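Local coordinates for protein BRIC1 (Synthetic construct, PDB 6FF6) that is a computationally designed, all-helical repeat protein built as a novel corrugated architecture, at residues I179-L190 / F234-A245. Sequence-based numbering, arbitrary orientation.
Sequences ILQETTHLMENL and FEYICNALRQLA
Leu241 fits as a knob into the hole formed by Thr183, Leu186, Met187 and Leu190, a knobs-into-holes contact between two nearly parallel helices, 178-196 and 231-247. Their segment axes cross at 16° and approach to 9.6 Å, close enough for leucine branches to interlock. Leu241 CD1 meets Leu186 CB at 3.6 Å, while Leu241 CD2 lies 3.7 Å from Leu190 CD1. The short Ala245 side chain does not cover its own backbone, so that Leu190 CD2 can rest on Ala245 CA at 3.6 Å.

Aromatic packing takes over toward the N-terminal ends. Ile179 CG1 makes a CH-pi contact over the centre of the Phe234 ring, 4.1 Å from the centroid, and Cys238 SG covers the opposite face off-centre. Phe234 CG stands anti to the backbone N (chi1 175°), which carries the ring across to helix 178-196, where Glu182 CB meets its edge in plane.

Two polar side chains join the contact. Thr183 suits this buried place because its hydroxyl donates to Ile179 O and also pairs with Gln219 of helix 203-224, while CG2 packs on Ile237. At the exposed border, the extended Arg242 side chain crosses Leu186 at a slant, and Leu186 CD1 meets the guanidinium edge 3.5 Å from Arg242 NE.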
ATOM      1  N   ILE A 179       3.049  23.557  -6.240  1.00 88.49           N
ATOM      2  CA  ILE A 179       2.139  24.605  -6.709  1.00 84.24           C
ATOM      3  C   ILE A 179       0.692  24.310  -6.293  1.00 87.05           C
ATOM      4  O   ILE A 179       0.050  25.202  -5.748  1.00 87.01           O
ATOM      5  CB  ILE A 179       2.316  24.877  -8.220  1.00 85.23           C
ATOM      6  CG1 ILE A 179       3.554  25.741  -8.443  1.00 86.93           C
ATOM      7  CG2 ILE A 179       1.106  25.542  -8.831  1.00 82.59           C
ATOM      8  CD1 ILE A 179       4.078  25.782  -9.863  1.00 94.28           C
ATOM      9  N   LEU A 180       0.196  23.073  -6.517  1.00 84.67           N
ATOM     10  CA  LEU A 180      -1.189  22.655  -6.150  1.00 85.11           C
ATOM     11  C   LEU A 180      -1.414  22.695  -4.644  1.00 95.25           C
ATOM     12  O   LEU A 180      -2.475  23.141  -4.189  1.00 94.95           O
ATOM     13  CB  LEU A 180      -1.566  21.261  -6.721  1.00 84.12           C
ATOM     14  CG  LEU A 180      -2.949  20.664  -6.362  1.00 86.38           C
ATOM     15  CD1 LEU A 180      -4.098  21.512  -6.910  1.00 85.66           C
ATOM     16  CD2 LEU A 180      -3.050  19.235  -6.826  1.00 86.22           C
ATOM     17  N   GLN A 181      -0.409  22.218  -3.887  1.00 96.04           N
ATOM     18  CA  GLN A 181      -0.452  22.159  -2.438  1.00 98.54           C
ATOM     19  C   GLN A 181      -0.586  23.535  -1.870  1.00103.02           C
ATOM     20  O   GLN A 181      -1.461  23.746  -1.048  1.00105.09           O
ATOM     21  CB  GLN A 181       0.798  21.474  -1.893  1.00102.09           C
ATOM     22  CG  GLN A 181       0.740  21.210  -0.401  1.00123.35           C
ATOM     23  CD  GLN A 181       2.075  20.786   0.151  1.00141.16           C
ATOM     24  OE1 GLN A 181       3.142  21.234  -0.307  1.00130.19           O
ATOM     25  NE2 GLN A 181       2.040  19.944   1.180  1.00135.18           N
ATOM     26  N   GLU A 182       0.248  24.476  -2.328  1.00 98.57           N
ATOM     27  CA  GLU A 182       0.231  25.849  -1.858  1.00 98.19           C
ATOM     28  C   GLU A 182      -1.089  26.554  -2.103  1.00101.35           C
ATOM     29  O   GLU A 182      -1.595  27.189  -1.180  1.00103.41           O
ATOM     30  CB  GLU A 182       1.405  26.631  -2.439  1.00 99.63           C
ATOM     31  CG  GLU A 182       2.746  26.222  -1.843  1.00115.36           C
ATOM     32  CD  GLU A 182       2.755  26.115  -0.329  1.00144.04           C
ATOM     33  OE1 GLU A 182       2.617  24.979   0.181  1.00131.82           O
ATOM     34  OE2 GLU A 182       2.862  27.168   0.345  1.00141.69           O
ATOM     35  N   THR A 183      -1.665  26.418  -3.323  1.00 94.28           N
ATOM     36  CA  THR A 183      -2.935  27.021  -3.705  1.00 93.23           C
ATOM     37  C   THR A 183      -4.034  26.551  -2.785  1.00101.12           C
ATOM     38  O   THR A 183      -4.774  27.375  -2.253  1.00102.23           O
ATOM     39  CB  THR A 183      -3.262  26.753  -5.178  1.00 93.13           C
ATOM     40  OG1 THR A 183      -2.184  27.214  -5.974  1.00 93.89           O
ATOM     41  CG2 THR A 183      -4.527  27.464  -5.630  1.00 89.73           C
ATOM     42  N   THR A 184      -4.146  25.222  -2.607  1.00 99.92           N
ATOM     43  CA  THR A 184      -5.124  24.584  -1.732  1.00100.48           C
ATOM     44  C   THR A 184      -4.903  24.968  -0.273  1.00108.89           C
ATOM     45  O   THR A 184      -5.877  25.207   0.425  1.00109.63           O
ATOM     46  CB  THR A 184      -5.102  23.084  -1.904  1.00104.27           C
ATOM     47  OG1 THR A 184      -3.761  22.628  -1.872  1.00108.43           O
ATOM     48  CG2 THR A 184      -5.757  22.624  -3.166  1.00 99.39           C
ATOM     49  N   HIS A 185      -3.637  25.065   0.183  1.00109.53           N
ATOM     50  CA  HIS A 185      -3.335  25.441   1.566  1.00113.67           C
ATOM     51  C   HIS A 185      -3.828  26.833   1.905  1.00120.72           C
ATOM     52  O   HIS A 185      -4.411  27.026   2.974  1.00123.00           O
ATOM     53  CB  HIS A 185      -1.843  25.351   1.891  1.00116.09           C
ATOM     54  CG  HIS A 185      -1.564  25.142   3.356  1.00123.14           C
ATOM     55  ND1 HIS A 185      -2.594  25.015   4.290  1.00127.07           N
ATOM     56  CD2 HIS A 185      -0.384  24.957   3.992  1.00127.30           C
ATOM     57  CE1 HIS A 185      -2.003  24.786   5.453  1.00129.69           C
ATOM     58  NE2 HIS A 185      -0.675  24.743   5.327  1.00130.16           N
ATOM     59  N   LEU A 186      -3.589  27.804   1.006  1.00116.34           N
ATOM     60  CA  LEU A 186      -4.038  29.172   1.205  1.00116.72           C
ATOM     61  C   LEU A 186      -5.552  29.262   1.298  1.00122.58           C
ATOM     62  O   LEU A 186      -6.055  29.999   2.145  1.00124.45           O
ATOM     63  CB  LEU A 186      -3.512  30.086   0.114  1.00115.27           C
ATOM     64  CG  LEU A 186      -2.038  30.421   0.199  1.00120.12           C
ATOM     65  CD1 LEU A 186      -1.585  31.116  -1.037  1.00119.55           C
ATOM     66  CD2 LEU A 186      -1.728  31.292   1.403  1.00124.10           C
ATOM     67  N   MET A 187      -6.274  28.498   0.457  1.00118.14           N
ATOM     68  CA  MET A 187      -7.729  28.474   0.483  1.00119.36           C
ATOM     69  C   MET A 187      -8.191  27.776   1.776  1.00128.36           C
ATOM     70  O   MET A 187      -9.136  28.238   2.412  1.00130.08           O
ATOM     71  CB  MET A 187      -8.265  27.771  -0.766  1.00120.13           C
ATOM     72  CG  MET A 187      -9.762  27.735  -0.864  1.00125.54           C
ATOM     73  SD  MET A 187     -10.217  26.968  -2.428  1.00129.27           S
ATOM     74  CE  MET A 187     -11.915  27.085  -2.373  1.00128.01           C
ATOM     75  N   GLU A 188      -7.488  26.701   2.185  1.00126.51           N
ATOM     76  CA  GLU A 188      -7.779  25.939   3.400  1.00129.31           C
ATOM     77  C   GLU A 188      -7.759  26.819   4.641  1.00137.19           C
ATOM     78  O   GLU A 188      -8.677  26.733   5.448  1.00140.26           O
ATOM     79  CB  GLU A 188      -6.789  24.781   3.560  1.00130.57           C
ATOM     80  CG  GLU A 188      -7.087  23.867   4.731  1.00144.65           C
ATOM     81  CD  GLU A 188      -5.976  22.915   5.112  1.00172.05           C
ATOM     82  OE1 GLU A 188      -4.822  23.138   4.688  1.00161.70           O
ATOM     83  OE2 GLU A 188      -6.254  21.948   5.853  1.00179.22           O
ATOM     84  N   ASN A 189      -6.724  27.649   4.800  1.00134.00           N
ATOM     85  CA  ASN A 189      -6.621  28.558   5.941  1.00137.44           C
ATOM     86  C   ASN A 189      -7.816  29.520   6.001  1.00144.53           C
ATOM     87  O   ASN A 189      -8.366  29.735   7.084  1.00147.40           O
ATOM     88  CB  ASN A 189      -5.288  29.303   5.923  1.00136.98           C
ATOM     89  CG  ASN A 189      -4.104  28.449   6.304  1.00149.73           C
ATOM     90  OD1 ASN A 189      -4.216  27.421   6.991  1.00145.20           O
ATOM     91  ND2 ASN A 189      -2.931  28.868   5.875  1.00138.40           N
ATOM     92  N   LEU A 190      -8.247  30.039   4.825  1.00140.01           N
ATOM     93  CA  LEU A 190      -9.421  30.906   4.672  1.00141.30           C
ATOM     94  C   LEU A 190     -10.690  30.116   5.003  1.00146.84           C
ATOM     95  O   LEU A 190     -11.570  30.641   5.681  1.00149.91           O
ATOM     96  CB  LEU A 190      -9.507  31.489   3.245  1.00139.10           C
ATOM     97  CG  LEU A 190      -8.408  32.492   2.848  1.00142.86           C
ATOM     98  CD1 LEU A 190      -8.440  32.783   1.367  1.00140.93           C
ATOM     99  CD2 LEU A 190      -8.568  33.779   3.580  1.00148.57           C
ATOM    100  N   PHE A 234      -0.705  30.864 -10.678  1.00 83.64           N
ATOM    101  CA  PHE A 234      -0.298  30.551  -9.322  1.00 82.48           C
ATOM    102  C   PHE A 234      -0.043  31.816  -8.541  1.00 89.59           C
ATOM    103  O   PHE A 234      -0.591  31.963  -7.447  1.00 90.86           O
ATOM    104  CB  PHE A 234       0.949  29.666  -9.316  1.00 83.57           C
ATOM    105  CG  PHE A 234       1.513  29.403  -7.932  1.00 84.22           C
ATOM    106  CD1 PHE A 234       0.831  28.591  -7.025  1.00 86.56           C
ATOM    107  CD2 PHE A 234       2.729  29.955  -7.541  1.00 85.17           C
ATOM    108  CE1 PHE A 234       1.374  28.315  -5.765  1.00 86.63           C
ATOM    109  CE2 PHE A 234       3.267  29.678  -6.281  1.00 87.39           C
ATOM    110  CZ  PHE A 234       2.582  28.867  -5.400  1.00 85.17           C
ATOM    111  N   GLU A 235       0.762  32.739  -9.110  1.00 86.02           N
ATOM    112  CA  GLU A 235       1.081  34.004  -8.477  1.00 87.07           C
ATOM    113  C   GLU A 235      -0.172  34.877  -8.321  1.00 94.11           C
ATOM    114  O   GLU A 235      -0.380  35.510  -7.276  1.00 94.16           O
ATOM    115  CB  GLU A 235       2.173  34.730  -9.266  1.00 89.63           C
ATOM    116  CG  GLU A 235       3.531  34.037  -9.233  1.00 98.67           C
ATOM    117  CD  GLU A 235       4.734  34.893  -9.580  1.00125.75           C
ATOM    118  OE1 GLU A 235       4.592  36.137  -9.674  1.00140.89           O
ATOM    119  OE2 GLU A 235       5.834  34.316  -9.738  1.00110.91           O
ATOM    120  N   TYR A 236      -1.017  34.891  -9.360  1.00 92.91           N
ATOM    121  CA  TYR A 236      -2.254  35.658  -9.359  1.00 94.94           C
ATOM    122  C   TYR A 236      -3.170  35.192  -8.207  1.00101.01           C
ATOM    123  O   TYR A 236      -3.554  36.017  -7.372  1.00101.97           O
ATOM    124  CB  TYR A 236      -2.958  35.554 -10.738  1.00 97.34           C
ATOM    125  CG  TYR A 236      -4.422  35.945 -10.721  1.00101.33           C
ATOM    126  CD1 TYR A 236      -4.811  37.284 -10.722  1.00105.90           C
ATOM    127  CD2 TYR A 236      -5.419  34.977 -10.661  1.00101.48           C
ATOM    128  CE1 TYR A 236      -6.157  37.647 -10.653  1.00107.62           C
ATOM    129  CE2 TYR A 236      -6.763  35.326 -10.584  1.00104.33           C
ATOM    130  CZ  TYR A 236      -7.129  36.661 -10.588  1.00116.18           C
ATOM    131  OH  TYR A 236      -8.465  36.979 -10.521  1.00124.21           O
ATOM    132  N   ILE A 237      -3.471  33.873  -8.141  1.00 95.68           N
ATOM    133  CA  ILE A 237      -4.371  33.336  -7.129  1.00 95.82           C
ATOM    134  C   ILE A 237      -3.791  33.419  -5.719  1.00101.92           C
ATOM    135  O   ILE A 237      -4.545  33.650  -4.777  1.00103.57           O
ATOM    136  CB  ILE A 237      -4.888  31.912  -7.483  1.00 97.13           C
ATOM    137  CG1 ILE A 237      -6.250  31.650  -6.835  1.00 98.08           C
ATOM    138  CG2 ILE A 237      -3.882  30.804  -7.203  1.00 95.33           C
ATOM    139  CD1 ILE A 237      -7.396  32.484  -7.455  1.00106.27           C
ATOM    140  N   CYS A 238      -2.481  33.258  -5.567  1.00 98.07           N
ATOM    141  CA  CYS A 238      -1.889  33.351  -4.248  1.00 99.45           C
ATOM    142  C   CYS A 238      -1.897  34.784  -3.737  1.00108.92           C
ATOM    143  O   CYS A 238      -2.151  34.987  -2.548  1.00112.06           O
ATOM    144  CB  CYS A 238      -0.505  32.725  -4.216  1.00 99.16           C
ATOM    145  SG  CYS A 238      -0.514  30.924  -4.461  1.00101.07           S
ATOM    146  N   ASN A 239      -1.726  35.782  -4.634  1.00105.85           N
ATOM    147  CA  ASN A 239      -1.846  37.181  -4.218  1.00108.46           C
ATOM    148  C   ASN A 239      -3.301  37.445  -3.791  1.00113.67           C
ATOM    149  O   ASN A 239      -3.523  38.031  -2.743  1.00116.18           O
ATOM    150  CB  ASN A 239      -1.468  38.166  -5.347  1.00110.10           C
ATOM    151  CG  ASN A 239      -0.015  38.271  -5.727  1.00122.42           C
ATOM    152  OD1 ASN A 239       0.905  37.964  -4.957  1.00111.60           O
ATOM    153  ND2 ASN A 239       0.209  38.744  -6.944  1.00115.42           N
ATOM    154  N   ALA A 240      -4.275  37.007  -4.606  1.00108.56           N
ATOM    155  CA  ALA A 240      -5.695  37.167  -4.345  1.00109.97           C
ATOM    156  C   ALA A 240      -6.128  36.488  -3.041  1.00119.55           C
ATOM    157  O   ALA A 240      -6.910  37.087  -2.309  1.00122.43           O
ATOM    158  CB  ALA A 240      -6.501  36.634  -5.513  1.00109.63           C
ATOM    159  N   LEU A 241      -5.612  35.259  -2.736  1.00116.63           N
ATOM    160  CA  LEU A 241      -5.944  34.523  -1.504  1.00117.33           C
ATOM    161  C   LEU A 241      -5.363  35.191  -0.263  1.00126.55           C
ATOM    162  O   LEU A 241      -6.035  35.253   0.766  1.00128.77           O
ATOM    163  CB  LEU A 241      -5.522  33.044  -1.572  1.00114.67           C
ATOM    164  CG  LEU A 241      -6.284  32.143  -2.571  1.00116.88           C
ATOM    165  CD1 LEU A 241      -5.596  30.823  -2.734  1.00114.63           C
ATOM    166  CD2 LEU A 241      -7.728  31.937  -2.176  1.00119.04           C
ATOM    167  N   ARG A 242      -4.135  35.710  -0.359  1.00125.08           N
ATOM    168  CA  ARG A 242      -3.494  36.412   0.758  1.00128.18           C
ATOM    169  C   ARG A 242      -4.123  37.790   0.999  1.00138.94           C
ATOM    170  O   ARG A 242      -4.161  38.252   2.140  1.00141.60           O
ATOM    171  CB  ARG A 242      -1.982  36.508   0.555  1.00125.01           C
ATOM    172  CG  ARG A 242      -1.317  35.167   0.758  1.00128.39           C
ATOM    173  CD  ARG A 242       0.112  35.164   0.278  1.00139.68           C
ATOM    174  NE  ARG A 242       0.513  33.818  -0.133  1.00144.76           N
ATOM    175  CZ  ARG A 242       1.714  33.504  -0.604  1.00157.55           C
ATOM    176  NH1 ARG A 242       2.652  34.438  -0.729  1.00146.64           N
ATOM    177  NH2 ARG A 242       1.988  32.255  -0.958  1.00140.14           N
ATOM    178  N   GLN A 243      -4.634  38.425  -0.083  1.00137.00           N
ATOM    179  CA  GLN A 243      -5.342  39.707  -0.083  1.00139.81           C
ATOM    180  C   GLN A 243      -6.618  39.524   0.742  1.00145.25           C
ATOM    181  O   GLN A 243      -6.907  40.332   1.617  1.00148.33           O
ATOM    182  CB  GLN A 243      -5.683  40.090  -1.538  1.00141.04           C
ATOM    183  CG  GLN A 243      -6.483  41.367  -1.744  1.00156.07           C
ATOM    184  CD  GLN A 243      -5.627  42.593  -1.666  1.00172.59           C
ATOM    185  OE1 GLN A 243      -4.435  42.583  -1.992  1.00167.75           O
ATOM    186  NE2 GLN A 243      -6.227  43.683  -1.234  1.00166.96           N
ATOM    187  N   LEU A 244      -7.347  38.434   0.486  1.00139.89           N
ATOM    188  CA  LEU A 244      -8.570  38.062   1.191  1.00141.11           C
ATOM    189  C   LEU A 244      -8.314  37.742   2.654  1.00147.72           C
ATOM    190  O   LEU A 244      -9.168  38.025   3.478  1.00150.89           O
ATOM    191  CB  LEU A 244      -9.188  36.852   0.518  1.00138.48           C
ATOM    192  CG  LEU A 244     -10.684  36.831   0.398  1.00144.35           C
ATOM    193  CD1 LEU A 244     -11.171  37.910  -0.569  1.00146.28           C
ATOM    194  CD2 LEU A 244     -11.127  35.479  -0.080  1.00143.42           C
ATOM    195  N   ALA A 245      -7.148  37.164   2.983  1.00143.45           N
ATOM    196  CA  ALA A 245      -6.739  36.834   4.353  1.00145.27           C
ATOM    197  C   ALA A 245      -6.560  38.084   5.189  1.00154.00           C
ATOM    198  O   ALA A 245      -6.661  38.029   6.415  1.00155.35           O
ATOM    199  CB  ALA A 245      -5.442  36.036   4.335  1.00143.74           C
TER